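Local coordinates for protein beta-N-acetylhexosaminidase (Akkermansia muciniphila, PDB 6JEB) that hydrolyses terminal non-reducing N-acetylhexosamine residues from N-acetyl-beta-D-hexosaminides, including terminal GlcNAc of terminally unbranched N-glycans and chitobiose, at residues 134-139 with 168-173. Sequence-based numbering, arbitrary orientation.
Sequences WRLPVP and QELKEL
L136 and L170 make a small, buried apolar contact in the (beta/alpha)8 barrel of the family 20 catalytic domain, where the long loop that follows strand 123-127 is laid against helix 167-178. It illustrates how one leucine of a barrel helix can meet an irregular segment in a contact that is slight by itself but part of a wider apolar cluster. L170 points from the helix toward the loop, and its CD1 does all the touching, 3.7 Å from CD1 of L136. The two leucines cross at about a right angle, so that they meet methyl to methyl instead of lying alongside one another. In L136, CG is carried out anti to the backbone N (chi1 177°), and chi2 of 81° then turns CD1 toward L170. P137 adds a looser edge to the patch, the CD of its ring lying 4.3 Å from the same L170 CD1. Helix 230-246 extends the apolar cluster: V239 and L243 pack on L136, and I246 on L170. On the loop itself, the guanidinium group of R135 leads away from the helix to the carbonyl oxygens of P99, A100 and G163, tying the segment to neighbouring parts of the domain. The side chain of L136 is about 12 Å from that of the charge-relay residue D130, which also follows strand 123-127. Within the loop, the indole NE1 of W134 donates a bent 2.8 Å hydrogen bond to a lone pair of L136 O, with that oxygen only 3° out of the ring plane.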
# COMPACT_ATOMS: atom_id res chain seq x y z
N TRP A 134 -12.96 -9.66 -8.09
CA TRP A 134 -12.10 -9.11 -9.13
C TRP A 134 -12.70 -7.76 -9.51
O TRP A 134 -13.88 -7.71 -9.89
CB TRP A 134 -12.09 -10.05 -10.35
CG TRP A 134 -11.24 -9.55 -11.48
CD1 TRP A 134 -11.50 -8.47 -12.28
CD2 TRP A 134 -9.98 -10.09 -11.92
NE1 TRP A 134 -10.47 -8.30 -13.18
CE2 TRP A 134 -9.54 -9.29 -12.99
CE3 TRP A 134 -9.20 -11.18 -11.52
CZ2 TRP A 134 -8.33 -9.53 -13.66
CZ3 TRP A 134 -7.99 -11.41 -12.18
CH2 TRP A 134 -7.58 -10.59 -13.24
N ARG A 135 -11.92 -6.68 -9.40
CA ARG A 135 -12.46 -5.32 -9.48
C ARG A 135 -12.03 -4.52 -10.71
O ARG A 135 -12.47 -3.37 -10.86
CB ARG A 135 -12.13 -4.53 -8.22
CG ARG A 135 -12.46 -5.25 -6.92
CD ARG A 135 -13.95 -5.63 -6.83
NE ARG A 135 -14.18 -6.37 -5.60
CZ ARG A 135 -15.19 -7.22 -5.41
NH1 ARG A 135 -16.12 -7.39 -6.35
NH2 ARG A 135 -15.27 -7.90 -4.27
N LEU A 136 -11.20 -5.09 -11.60
CA LEU A 136 -10.70 -4.37 -12.76
C LEU A 136 -11.47 -4.79 -14.01
O LEU A 136 -11.39 -5.96 -14.39
CB LEU A 136 -9.22 -4.67 -12.96
CG LEU A 136 -8.63 -4.00 -14.21
CD1 LEU A 136 -8.27 -2.53 -13.95
CD2 LEU A 136 -7.42 -4.77 -14.74
N PRO A 137 -12.16 -3.88 -14.69
CA PRO A 137 -12.81 -4.26 -15.95
C PRO A 137 -11.77 -4.43 -17.06
O PRO A 137 -10.79 -3.69 -17.13
CB PRO A 137 -13.73 -3.07 -16.24
CG PRO A 137 -13.00 -1.90 -15.64
CD PRO A 137 -12.35 -2.45 -14.38
N VAL A 138 -11.98 -5.44 -17.90
CA VAL A 138 -11.07 -5.70 -19.02
C VAL A 138 -11.90 -5.93 -20.27
O VAL A 138 -12.62 -6.94 -20.35
CB VAL A 138 -10.15 -6.90 -18.75
CG1 VAL A 138 -9.15 -7.05 -19.89
CG2 VAL A 138 -9.42 -6.76 -17.42
N PRO A 139 -11.82 -5.05 -21.27
CA PRO A 139 -12.55 -5.28 -22.52
C PRO A 139 -12.20 -6.63 -23.12
O PRO A 139 -11.03 -7.05 -23.13
CB PRO A 139 -12.09 -4.12 -23.41
CG PRO A 139 -11.70 -3.04 -22.44
CD PRO A 139 -11.11 -3.76 -21.26
N GLN A 168 -13.43 4.84 -16.25
CA GLN A 168 -13.50 6.26 -15.94
C GLN A 168 -13.26 6.53 -14.45
O GLN A 168 -12.58 7.50 -14.10
CB GLN A 168 -14.86 6.80 -16.39
CG GLN A 168 -14.98 8.30 -16.39
CD GLN A 168 -16.25 8.77 -17.09
OE1 GLN A 168 -16.29 8.89 -18.32
NE2 GLN A 168 -17.30 9.02 -16.31
N GLU A 169 -13.79 5.68 -13.57
CA GLU A 169 -13.51 5.83 -12.15
C GLU A 169 -12.03 5.66 -11.84
O GLU A 169 -11.47 6.37 -11.00
CB GLU A 169 -14.33 4.85 -11.32
CG GLU A 169 -15.78 5.23 -11.13
CD GLU A 169 -16.56 4.15 -10.40
OE1 GLU A 169 -16.22 2.95 -10.59
OE2 GLU A 169 -17.50 4.48 -9.64
N LEU A 170 -11.38 4.67 -12.46
CA LEU A 170 -9.96 4.46 -12.18
C LEU A 170 -9.12 5.62 -12.71
O LEU A 170 -8.15 6.04 -12.05
CB LEU A 170 -9.50 3.11 -12.71
CG LEU A 170 -10.15 1.92 -12.00
CD1 LEU A 170 -9.79 0.62 -12.69
CD2 LEU A 170 -9.76 1.87 -10.53
N LYS A 171 -9.48 6.17 -13.87
CA LYS A 171 -8.76 7.34 -14.38
C LYS A 171 -9.00 8.55 -13.49
O LYS A 171 -8.09 9.37 -13.29
CB LYS A 171 -9.11 7.61 -15.84
CG LYS A 171 -8.60 6.53 -16.79
CD LYS A 171 -8.81 6.88 -18.26
CE LYS A 171 -8.10 5.87 -19.15
NZ LYS A 171 -8.11 6.23 -20.61
N GLU A 172 -10.21 8.69 -12.95
CA GLU A 172 -10.47 9.74 -11.97
C GLU A 172 -9.57 9.57 -10.75
O GLU A 172 -8.95 10.54 -10.28
CB GLU A 172 -11.94 9.73 -11.54
CG GLU A 172 -12.23 10.79 -10.49
CD GLU A 172 -13.54 10.59 -9.75
OE1 GLU A 172 -14.00 9.43 -9.63
OE2 GLU A 172 -14.11 11.59 -9.28
N LEU A 173 -9.48 8.35 -10.22
CA LEU A 173 -8.65 8.09 -9.05
C LEU A 173 -7.20 8.44 -9.32
O LEU A 173 -6.53 9.04 -8.47
CB LEU A 173 -8.77 6.61 -8.66
CG LEU A 173 -7.90 6.16 -7.48
CD1 LEU A 173 -8.31 6.86 -6.19
CD2 LEU A 173 -7.96 4.64 -7.33